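Local coordinates for protein succinate-semialdehyde dehydrogenase (Synechococcus sp., PDB 4ITA) that probably oxidises succinic semialdehyde to succinate with a nicotinamide cofactor, as a member of the aldehyde dehydrogenase family, and binds NADPH in this structure, at residues C119-G124 and F447-T452; V201-L206 and I224-L229; K373-A378 and Q402-E407; D235-F240 and K268-H273. All coordinates share one frame; numbering follows the deposited sequence.

How the contacts relate
The four contacts fall into two pairs, each gathered at one of two sheets. Contacts 1 and 2 share a mixed sheet, their centres 14 Å apart, and touch where the F447 ring packs on A203 and L228. Contact 3 lies in helices packed on the sheet of contact 4; their centres are 11 Å apart, and they meet round F240, which lies against L375 and A378. Strand 227-230 is followed in the chain by strand 235-239, and the bound NADPH lies near contacts 2 and 4: the side chain of L206 is about 4 Å from it, that of K268 about 5 Å. Contacts 1 and 3, about 25 Å apart between nearest atoms within one chain, are joined across the dimer, where K451 bonds to I405 O of the second subunit.

Contact 1: residues C119-G124 and F447-T452; sequences CYQPLG and FVNAKT. With EDO (1,2-ethanediol), chain B; EDO (1,2-ethanediol), chain F.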
# COMPACT_ATOMS: atom_id res chain seq x y z
N CYS A 119 -11.12 13.93 -2.74
CA CYS A 119 -12.26 13.31 -2.06
C CYS A 119 -11.96 11.83 -1.92
O CYS A 119 -11.01 11.32 -2.52
CB CYS A 119 -13.58 13.57 -2.79
SG CYS A 119 -13.71 12.86 -4.43
N TYR A 120 -12.75 11.14 -1.10
CA TYR A 120 -12.45 9.77 -0.74
C TYR A 120 -13.66 8.91 -1.01
O TYR A 120 -14.74 9.18 -0.49
CB TYR A 120 -11.99 9.70 0.72
CG TYR A 120 -10.74 10.52 0.95
CD1 TYR A 120 -9.48 10.01 0.66
CD2 TYR A 120 -10.83 11.83 1.42
CE1 TYR A 120 -8.34 10.78 0.84
CE2 TYR A 120 -9.69 12.60 1.60
CZ TYR A 120 -8.45 12.07 1.31
OH TYR A 120 -7.32 12.84 1.49
N GLN A 121 -13.50 7.91 -1.85
CA GLN A 121 -14.60 7.06 -2.26
C GLN A 121 -14.21 5.60 -2.10
O GLN A 121 -13.04 5.24 -2.26
CB GLN A 121 -14.96 7.36 -3.72
CG GLN A 121 -15.48 8.78 -3.93
CD GLN A 121 -15.99 8.99 -5.34
OE1 GLN A 121 -15.30 8.65 -6.31
NE2 GLN A 121 -17.20 9.50 -5.47
N PRO A 122 -15.17 4.73 -1.78
CA PRO A 122 -14.86 3.31 -1.56
C PRO A 122 -14.40 2.62 -2.85
O PRO A 122 -14.77 3.01 -3.96
CB PRO A 122 -16.20 2.74 -1.10
CG PRO A 122 -17.22 3.64 -1.73
CD PRO A 122 -16.60 5.01 -1.63
N LEU A 123 -13.58 1.59 -2.69
CA LEU A 123 -13.10 0.81 -3.82
C LEU A 123 -14.10 -0.24 -4.31
O LEU A 123 -14.20 -0.48 -5.51
CB LEU A 123 -11.78 0.12 -3.47
CG LEU A 123 -10.57 1.02 -3.23
CD1 LEU A 123 -9.40 0.15 -2.81
CD2 LEU A 123 -10.25 1.84 -4.45
N GLY A 124 -14.82 -0.87 -3.39
CA GLY A 124 -15.70 -1.97 -3.74
C GLY A 124 -15.55 -3.11 -2.75
O GLY A 124 -15.49 -2.89 -1.55
N PHE A 447 -8.12 1.65 2.06
CA PHE A 447 -8.82 1.03 0.93
C PHE A 447 -9.91 1.93 0.37
O PHE A 447 -11.05 1.51 0.19
CB PHE A 447 -9.35 -0.35 1.32
CG PHE A 447 -8.27 -1.34 1.64
CD1 PHE A 447 -7.33 -1.69 0.69
CD2 PHE A 447 -8.17 -1.89 2.91
CE1 PHE A 447 -6.32 -2.61 0.98
CE2 PHE A 447 -7.16 -2.80 3.22
CZ PHE A 447 -6.24 -3.16 2.25
N VAL A 448 -9.54 3.17 0.08
CA VAL A 448 -10.40 4.09 -0.63
C VAL A 448 -9.65 4.63 -1.82
O VAL A 448 -8.41 4.61 -1.86
CB VAL A 448 -10.87 5.27 0.25
CG1 VAL A 448 -11.74 4.78 1.40
CG2 VAL A 448 -9.67 6.04 0.79
N ASN A 449 -10.41 5.08 -2.82
CA ASN A 449 -9.90 5.87 -3.92
C ASN A 449 -9.78 7.31 -3.43
O ASN A 449 -10.79 7.98 -3.21
CB ASN A 449 -10.87 5.79 -5.10
CG ASN A 449 -10.50 6.72 -6.25
OD1 ASN A 449 -9.40 7.27 -6.29
ND2 ASN A 449 -11.41 6.89 -7.20
N ALA A 450 -8.54 7.78 -3.26
CA ALA A 450 -8.29 9.20 -3.04
C ALA A 450 -8.33 9.83 -4.43
O ALA A 450 -7.37 9.73 -5.20
CB ALA A 450 -6.95 9.42 -2.36
N LYS A 451 -9.47 10.43 -4.74
CA LYS A 451 -9.74 10.98 -6.06
C LYS A 451 -9.41 12.46 -6.08
O LYS A 451 -10.01 13.24 -5.35
CB LYS A 451 -11.22 10.74 -6.45
CG LYS A 451 -11.64 11.40 -7.76
CD LYS A 451 -13.14 11.25 -8.07
CE LYS A 451 -13.47 9.90 -8.68
NZ LYS A 451 -14.94 9.69 -8.82
N THR A 452 -8.45 12.85 -6.90
CA THR A 452 -8.15 14.27 -7.09
C THR A 452 -9.16 14.90 -8.04
O THR A 452 -9.45 14.35 -9.10
CB THR A 452 -6.73 14.47 -7.64
OG1 THR A 452 -5.81 14.21 -6.58
CG2 THR A 452 -6.52 15.90 -8.12
C1 EDO B . -5.40 11.51 -6.54
O1 EDO B . -5.37 11.08 -5.18
C2 EDO B . -5.16 10.47 -7.62
O2 EDO B . -4.89 11.06 -8.88
C1 EDO F . -11.79 1.05 4.65
O1 EDO F . -11.74 -0.29 4.11
C2 EDO F . -10.81 1.97 3.95
O2 EDO F . -9.50 1.59 4.38
O HOH W 1 -14.47 6.34 -6.97
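K451 and Q121 meet at their polar ends where strand 448-455 runs antiparallel to strand 115-129. The lysine leaves the backbone with CG anti to N (chi1 174°) and bends at chi3 (-81°), which swings CE to within 3.2 Å of Q121 OE1. From there K451 NZ donates to Q121 OE1 at 2.7 Å, approaching 25° off the carbonyl plane. Lower down, K451 CB touches C119 SG (3.8 Å). A water bridges Q121 OE1 and N449 ND2 on this same face, and the N449 amide also bonds to A410 of the second subunit. On the face of Y120 and A450, Y120 CE1 rests on A450 CB (3.7 Å), CD1 leans on V448 CG2, and the hydroxyl bonds to E107. Paired backbone bonds at C119-K451 and Q121-N449 flank the non-hydrogen-bonded pair Y120-A450. L123 then folds its CD2 to 3.6 Å from N449 N.

K451 NZ also donates to I405 O and L408 O of the second subunit, where Q121 NE2 reaches Q406 O. An alanine in place of K451 would probably leave Q121 OE1 and those two carbonyls without this donor. The ammonium charge is probably shared among carbonyl dipoles of both subunits, where the sheet continues into the second subunit.

Contact 2: residues V201-L206 and I224-L229; sequences VKAATL and IKPTLL. With EDO (1,2-ethanediol), chain K.
K225 NZ donates to V201 O at 2.7 Å, lying 17° off the carbonyl plane. The lysine side chain starts toward the neighbouring strand; CB and CG pass beside K202 O, and the extended chain beyond CG carries CD and CE past V201 O, CE to 3.1 Å. The same ammonium also reaches I196 O, so two backbone carbonyls grip it. An alanine in place of K225 would probably leave V201 O and I196 O without this shared donor and open a gap beside V201 O.

Backbone bonds carry the parallel pairing onward: A204 N donates to P226 O (3.1 Å) and L206 N to L228 O (3.0 Å), while L228 N to A204 O is weak. At that last carbonyl the CA-H of T227 supplements the bond, its CA only 3.0 Å from A204 O. T227 holds OG1 between its backbone N and carbonyl carbon (chi1 56°), and this oxygen bonds to Y435 OH.

The packing alternates between the two faces. A203 CB meets P226 CG at 3.9 Å, and T205 and L228 lie side by side, with T205 OG1 3.7 Å from L228 CB. On the opposite face L206 CB touches L229 CD2 (3.9 Å).

I224 closes helix 210-222 with a Schellman motif, completing a beta-alpha-beta crossover of the Rossmann-type cofactor domain. That helix covers A204, L206, T227 and L229, F447 packs on A203, T205 and L228, and strands 115-129 and 434-435 flank the pair.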
# COMPACT_ATOMS: atom_id res chain seq x y z
N VAL A 201 -13.41 -8.27 -6.85
CA VAL A 201 -12.67 -8.05 -5.62
C VAL A 201 -11.55 -7.05 -5.89
O VAL A 201 -10.74 -7.25 -6.79
CB VAL A 201 -12.13 -9.39 -5.07
CG1 VAL A 201 -11.22 -9.16 -3.87
CG2 VAL A 201 -13.30 -10.29 -4.69
N LYS A 202 -11.52 -5.95 -5.14
CA LYS A 202 -10.66 -4.81 -5.48
C LYS A 202 -9.41 -4.66 -4.62
O LYS A 202 -8.48 -3.95 -4.99
CB LYS A 202 -11.47 -3.50 -5.47
CG LYS A 202 -12.68 -3.51 -6.41
CD LYS A 202 -12.31 -3.87 -7.86
CE LYS A 202 -13.53 -3.72 -8.75
NZ LYS A 202 -13.31 -4.20 -10.14
N ALA A 203 -9.40 -5.33 -3.47
CA ALA A 203 -8.33 -5.14 -2.50
C ALA A 203 -8.37 -6.29 -1.52
O ALA A 203 -9.39 -6.97 -1.39
CB ALA A 203 -8.51 -3.83 -1.77
N ALA A 204 -7.27 -6.52 -0.82
CA ALA A 204 -7.22 -7.59 0.16
C ALA A 204 -6.36 -7.22 1.35
O ALA A 204 -5.32 -6.57 1.22
CB ALA A 204 -6.73 -8.87 -0.47
N THR A 205 -6.80 -7.65 2.53
CA THR A 205 -6.08 -7.43 3.76
C THR A 205 -5.92 -8.76 4.49
O THR A 205 -6.84 -9.61 4.49
CB THR A 205 -6.79 -6.36 4.63
OG1 THR A 205 -5.96 -6.01 5.74
CG2 THR A 205 -8.14 -6.84 5.12
N LEU A 206 -4.75 -8.98 5.08
CA LEU A 206 -4.53 -10.21 5.83
C LEU A 206 -3.82 -9.92 7.14
O LEU A 206 -2.84 -9.16 7.18
CB LEU A 206 -3.71 -11.22 5.01
CG LEU A 206 -3.45 -12.59 5.66
CD1 LEU A 206 -3.42 -13.70 4.61
CD2 LEU A 206 -2.12 -12.61 6.45
N ILE A 224 -2.74 -6.73 -9.67
CA ILE A 224 -2.69 -5.27 -9.52
C ILE A 224 -3.69 -4.79 -8.46
O ILE A 224 -4.46 -3.85 -8.69
CB ILE A 224 -2.95 -4.52 -10.86
CG1 ILE A 224 -2.21 -5.19 -12.02
CG2 ILE A 224 -2.55 -3.04 -10.76
CD1 ILE A 224 -0.71 -5.27 -11.83
N LYS A 225 -3.69 -5.44 -7.30
CA LYS A 225 -4.62 -5.06 -6.25
C LYS A 225 -3.87 -4.71 -4.98
O LYS A 225 -2.94 -5.41 -4.59
CB LYS A 225 -5.64 -6.17 -6.00
CG LYS A 225 -6.52 -6.43 -7.21
CD LYS A 225 -7.45 -7.62 -7.06
CE LYS A 225 -8.16 -7.87 -8.37
NZ LYS A 225 -9.18 -8.95 -8.27
N PRO A 226 -4.29 -3.62 -4.32
CA PRO A 226 -3.58 -3.20 -3.11
C PRO A 226 -3.83 -4.13 -1.93
O PRO A 226 -4.90 -4.77 -1.84
CB PRO A 226 -4.16 -1.81 -2.82
CG PRO A 226 -5.54 -1.86 -3.43
CD PRO A 226 -5.41 -2.73 -4.65
N THR A 227 -2.85 -4.19 -1.04
CA THR A 227 -2.94 -5.02 0.15
C THR A 227 -2.47 -4.30 1.40
O THR A 227 -1.83 -3.25 1.33
CB THR A 227 -2.11 -6.31 0.02
OG1 THR A 227 -0.75 -5.98 -0.28
CG2 THR A 227 -2.66 -7.20 -1.07
N LEU A 228 -2.80 -4.90 2.54
CA LEU A 228 -2.30 -4.48 3.84
C LEU A 228 -2.00 -5.79 4.55
O LEU A 228 -2.84 -6.69 4.55
CB LEU A 228 -3.38 -3.68 4.58
CG LEU A 228 -2.96 -3.02 5.91
CD1 LEU A 228 -3.83 -1.81 6.22
CD2 LEU A 228 -3.04 -4.00 7.06
N LEU A 229 -0.80 -5.90 5.12
CA LEU A 229 -0.40 -7.11 5.84
C LEU A 229 -0.03 -6.80 7.28
O LEU A 229 0.84 -5.97 7.53
CB LEU A 229 0.79 -7.79 5.16
CG LEU A 229 0.60 -8.34 3.75
CD1 LEU A 229 1.86 -9.07 3.31
CD2 LEU A 229 -0.59 -9.28 3.68
C1 EDO K . 1.52 -2.91 -1.16
O1 EDO K . 1.65 -1.69 -0.43
C2 EDO K . 0.10 -3.04 -1.73
O2 EDO K . -0.68 -1.88 -1.42

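Contact 3: residues K373-A378 and Q402-E407; sequences KDLDQA and QRFIQE. With EDO (1,2-ethanediol), chain L.
R403 links D376 to E407 in a salt-bridge network that spans helices 375-383 and 398-407, two helices packed on the same seven-stranded alpha/beta sheet, where A378 and F404 both touch V238.

The ionic part centres on one guanidinium. R403 grips D376 end-on: NH1 (2.9 Å) and NH2 (2.8 Å) both donate to OD1, in the guanidinium plane but from opposite faces of the carboxylate, whose plane stands 78° from it. E407, one turn further along the arginine's own helix, is held side-on, NE to OE2 at 2.8 Å and NH2 to OE1 by a syn lone pair. The bend at chi3 (60°) places NE for this second grip. Fixed by two carboxylates, the group is probably restrained from rotating, and its positive charge probably offsets the repulsion between them.

The apolar part belongs to L375, whose branches divide. CD1 sits over a face of the F404 ring, 3.4 Å above its plane and offset toward the rim, a CH-pi contact. CD2 comes within 3.4 Å of R403 NH1, and CG lies over a guanidinium face. A378 CB approaches the F404 ring at its edge.

Capping completes the helix start: Q377 N donates to OD1 of the N-cap residue D374 at 3.0 Å. An ethanediol, probably from the crystallisation liquor, joins the remaining oxygens, O1 donating to D374 OD2 at 2.6 Å and O2 to D376 OD2 at 2.7 Å.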
# COMPACT_ATOMS: atom_id res chain seq x y z
N LYS A 373 24.69 -4.79 28.31
CA LYS A 373 25.55 -3.94 29.13
C LYS A 373 25.30 -2.45 28.99
O LYS A 373 25.68 -1.67 29.86
CB LYS A 373 27.02 -4.21 28.80
CG LYS A 373 27.57 -5.51 29.32
CD LYS A 373 29.03 -5.66 28.94
CE LYS A 373 29.54 -7.06 29.22
NZ LYS A 373 29.39 -7.41 30.66
N ASP A 374 24.69 -2.04 27.88
CA ASP A 374 24.46 -0.63 27.64
C ASP A 374 23.37 -0.42 26.60
O ASP A 374 22.84 -1.38 26.03
CB ASP A 374 25.77 0.10 27.25
CG ASP A 374 26.44 -0.48 26.01
OD1 ASP A 374 25.76 -1.04 25.13
OD2 ASP A 374 27.68 -0.35 25.91
N LEU A 375 23.08 0.85 26.34
CA LEU A 375 22.02 1.25 25.42
C LEU A 375 22.25 0.76 23.98
O LEU A 375 21.32 0.24 23.35
CB LEU A 375 21.89 2.77 25.47
CG LEU A 375 20.76 3.40 24.67
CD1 LEU A 375 19.44 2.79 25.06
CD2 LEU A 375 20.74 4.89 24.91
N ASP A 376 23.46 0.92 23.46
CA ASP A 376 23.75 0.49 22.09
C ASP A 376 23.50 -1.00 21.93
O ASP A 376 22.93 -1.45 20.94
CB ASP A 376 25.19 0.83 21.68
CG ASP A 376 25.38 2.31 21.36
OD1 ASP A 376 24.41 3.07 21.40
OD2 ASP A 376 26.53 2.70 21.06
N GLN A 377 23.93 -1.78 22.92
CA GLN A 377 23.77 -3.23 22.85
C GLN A 377 22.29 -3.61 22.94
O GLN A 377 21.83 -4.53 22.26
CB GLN A 377 24.56 -3.90 23.98
CG GLN A 377 24.63 -5.42 23.88
CD GLN A 377 25.32 -6.04 25.09
OE1 GLN A 377 25.91 -5.33 25.91
NE2 GLN A 377 25.25 -7.36 25.21
N ALA A 378 21.54 -2.90 23.77
CA ALA A 378 20.11 -3.15 23.90
C ALA A 378 19.37 -2.93 22.58
O ALA A 378 18.54 -3.74 22.17
CB ALA A 378 19.52 -2.27 24.98
N GLN A 402 14.36 8.88 24.35
CA GLN A 402 14.40 9.38 22.99
C GLN A 402 15.17 8.46 22.04
O GLN A 402 14.74 8.24 20.91
CB GLN A 402 14.93 10.81 22.94
CG GLN A 402 13.96 11.83 23.54
CD GLN A 402 12.56 11.76 22.92
OE1 GLN A 402 12.41 11.83 21.70
NE2 GLN A 402 11.54 11.62 23.76
N ARG A 403 16.28 7.90 22.50
CA ARG A 403 17.02 6.96 21.67
C ARG A 403 16.21 5.70 21.38
O ARG A 403 16.22 5.21 20.25
CB ARG A 403 18.38 6.63 22.26
CG ARG A 403 19.40 7.75 22.11
CD ARG A 403 20.83 7.23 22.20
NE ARG A 403 21.14 6.23 21.18
CZ ARG A 403 22.14 5.36 21.25
NH1 ARG A 403 22.94 5.36 22.31
NH2 ARG A 403 22.34 4.49 20.27
N PHE A 404 15.51 5.17 22.38
CA PHE A 404 14.65 4.01 22.17
C PHE A 404 13.54 4.33 21.16
O PHE A 404 13.31 3.56 20.23
CB PHE A 404 14.04 3.54 23.49
CG PHE A 404 14.96 2.70 24.35
CD1 PHE A 404 15.61 1.59 23.84
CD2 PHE A 404 15.15 3.02 25.69
CE1 PHE A 404 16.45 0.81 24.64
CE2 PHE A 404 15.98 2.25 26.50
CZ PHE A 404 16.63 1.14 25.97
N ILE A 405 12.87 5.46 21.36
CA ILE A 405 11.81 5.89 20.43
C ILE A 405 12.34 6.00 19.00
O ILE A 405 11.72 5.53 18.06
CB ILE A 405 11.20 7.24 20.88
CG1 ILE A 405 10.38 7.04 22.15
CG2 ILE A 405 10.34 7.84 19.76
CD1 ILE A 405 10.00 8.33 22.85
N GLN A 406 13.51 6.62 18.85
CA GLN A 406 14.04 6.89 17.53
C GLN A 406 14.62 5.65 16.85
O GLN A 406 14.48 5.47 15.64
CB GLN A 406 15.11 7.99 17.60
CG GLN A 406 14.54 9.36 17.95
CD GLN A 406 13.64 9.91 16.87
OE1 GLN A 406 13.97 9.84 15.68
NE2 GLN A 406 12.49 10.44 17.26
N GLU A 407 15.26 4.79 17.63
CA GLU A 407 16.11 3.76 17.05
C GLU A 407 15.59 2.33 17.08
O GLU A 407 16.15 1.47 16.40
CB GLU A 407 17.51 3.82 17.67
CG GLU A 407 18.20 5.16 17.46
CD GLU A 407 19.53 5.26 18.19
OE1 GLU A 407 20.23 4.24 18.29
OE2 GLU A 407 19.85 6.37 18.67
C1 EDO L . 29.56 1.57 23.69
O1 EDO L . 28.23 1.03 23.75
C2 EDO L . 29.63 2.53 22.50
O2 EDO L . 29.07 1.89 21.35

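Contact 4: residues D235-F240 and K268-H273; sequences DPFVVF and KRFILH
F237 lies beside F270 on neighbouring parallel strands, both side chains pointing the same way. Followed outward, F237 begins with CB over a face of the F270 ring, 3.9 Å above its plane and offset toward the rim. CG, anti to the backbone N (chi1 -168°), is 3.9 Å from F270 CE2. CD1 comes nearer, 3.6 Å from both F270 CE2 and CD2, and CE1 still grazes CE2 at 4.1 Å. The two planes are inclined at 46°, and the F237 ring also meets W394.

At the far end H273 sets its edge against the face of F240, H273 CD2 lying 3.8 Å from F240 CE2; F240 also pairs edge-to-face with F404. H273 ND1 caps A275 N. Between these aromatic pairs the backbone bonds run F237 N to R269 O, I271 N to F237 O and V239 N to I271 O, and at the start D235 O accepts from both K268 N and R269 N. K268 NZ forms a salt bridge with E361.

The two strands, joined by helix 245-257 in a beta-alpha-beta unit, lie inside the seven-stranded sheet, flanked by strands 366-372 and 390-394. Helix 274-289 packs on V239 and L272, while helix 375-383 covers P236 and I271 and takes the R269 guanidinium at A382 O and L381 O.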
# COMPACT_ATOMS: atom_id res chain seq x y z
N ASP A 235 8.51 -9.09 19.64
CA ASP A 235 8.72 -7.76 20.19
C ASP A 235 9.66 -7.79 21.39
O ASP A 235 9.53 -8.65 22.26
CB ASP A 235 7.39 -7.15 20.63
CG ASP A 235 6.45 -6.83 19.48
OD1 ASP A 235 6.73 -7.16 18.30
OD2 ASP A 235 5.40 -6.22 19.78
N PRO A 236 10.59 -6.83 21.45
CA PRO A 236 11.45 -6.71 22.63
C PRO A 236 10.74 -5.99 23.77
O PRO A 236 9.84 -5.16 23.56
CB PRO A 236 12.60 -5.86 22.10
CG PRO A 236 11.96 -4.98 21.08
CD PRO A 236 10.93 -5.84 20.41
N PHE A 237 11.14 -6.34 24.99
CA PHE A 237 10.68 -5.69 26.20
C PHE A 237 11.97 -5.36 26.95
O PHE A 237 12.60 -6.24 27.55
CB PHE A 237 9.79 -6.65 26.99
CG PHE A 237 9.02 -6.02 28.13
CD1 PHE A 237 9.58 -5.92 29.40
CD2 PHE A 237 7.72 -5.58 27.95
CE1 PHE A 237 8.85 -5.37 30.45
CE2 PHE A 237 6.99 -5.01 28.99
CZ PHE A 237 7.56 -4.92 30.25
N VAL A 238 12.40 -4.11 26.83
CA VAL A 238 13.71 -3.69 27.30
C VAL A 238 13.58 -3.01 28.65
O VAL A 238 12.77 -2.11 28.81
CB VAL A 238 14.36 -2.71 26.29
CG1 VAL A 238 15.78 -2.40 26.72
CG2 VAL A 238 14.37 -3.30 24.87
N VAL A 239 14.37 -3.46 29.62
CA VAL A 239 14.29 -2.91 30.97
C VAL A 239 15.63 -2.36 31.41
O VAL A 239 16.61 -3.09 31.51
CB VAL A 239 13.79 -3.96 31.98
CG1 VAL A 239 13.60 -3.33 33.36
CG2 VAL A 239 12.48 -4.58 31.50
N PHE A 240 15.67 -1.06 31.68
CA PHE A 240 16.92 -0.37 32.01
C PHE A 240 16.97 0.06 33.49
O PHE A 240 15.96 -0.02 34.19
CB PHE A 240 17.18 0.76 31.00
CG PHE A 240 18.19 0.38 29.95
CD1 PHE A 240 18.11 -0.87 29.33
CD2 PHE A 240 19.21 1.23 29.59
CE1 PHE A 240 19.03 -1.24 28.38
CE2 PHE A 240 20.14 0.86 28.63
CZ PHE A 240 20.06 -0.38 28.03
N LYS A 268 7.98 -10.80 23.76
CA LYS A 268 8.56 -12.11 23.49
C LYS A 268 10.03 -12.25 23.91
O LYS A 268 10.46 -13.33 24.32
CB LYS A 268 8.35 -12.52 22.03
CG LYS A 268 6.88 -12.51 21.61
CD LYS A 268 6.58 -13.47 20.45
CE LYS A 268 5.08 -13.52 20.13
NZ LYS A 268 4.62 -12.44 19.19
N ARG A 269 10.78 -11.16 23.79
CA ARG A 269 12.20 -11.16 24.15
C ARG A 269 12.46 -10.07 25.18
O ARG A 269 12.34 -8.88 24.89
CB ARG A 269 13.07 -10.94 22.89
CG ARG A 269 12.97 -12.09 21.87
CD ARG A 269 13.76 -11.81 20.57
NE ARG A 269 13.32 -10.54 20.02
CZ ARG A 269 14.09 -9.50 19.74
NH1 ARG A 269 15.42 -9.58 19.83
NH2 ARG A 269 13.53 -8.37 19.33
N PHE A 270 12.78 -10.50 26.40
CA PHE A 270 13.08 -9.60 27.49
C PHE A 270 14.56 -9.29 27.48
O PHE A 270 15.39 -10.20 27.55
CB PHE A 270 12.66 -10.23 28.82
CG PHE A 270 11.17 -10.32 28.99
CD1 PHE A 270 10.43 -11.30 28.33
CD2 PHE A 270 10.49 -9.40 29.77
CE1 PHE A 270 9.05 -11.35 28.46
CE2 PHE A 270 9.12 -9.45 29.92
CZ PHE A 270 8.40 -10.44 29.26
N ILE A 271 14.87 -8.01 27.35
CA ILE A 271 16.25 -7.54 27.21
C ILE A 271 16.57 -6.69 28.43
O ILE A 271 16.05 -5.58 28.59
CB ILE A 271 16.42 -6.78 25.89
CG1 ILE A 271 16.17 -7.75 24.72
CG2 ILE A 271 17.82 -6.18 25.80
CD1 ILE A 271 16.03 -7.08 23.36
N LEU A 272 17.40 -7.25 29.31
CA LEU A 272 17.58 -6.69 30.64
C LEU A 272 18.97 -6.10 30.81
O LEU A 272 19.97 -6.77 30.58
CB LEU A 272 17.38 -7.79 31.69
CG LEU A 272 16.12 -8.64 31.53
CD1 LEU A 272 16.04 -9.68 32.64
CD2 LEU A 272 14.89 -7.77 31.51
N HIS A 273 19.03 -4.83 31.23
CA HIS A 273 20.32 -4.25 31.59
C HIS A 273 20.94 -5.03 32.75
O HIS A 273 20.25 -5.34 33.73
CB HIS A 273 20.16 -2.77 31.97
CG HIS A 273 21.46 -2.05 32.09
ND1 HIS A 273 22.35 -2.27 33.12
CD2 HIS A 273 22.04 -1.12 31.29
CE1 HIS A 273 23.41 -1.50 32.95
NE2 HIS A 273 23.25 -0.80 31.85
O HOH W 2 5.71 -9.91 19.69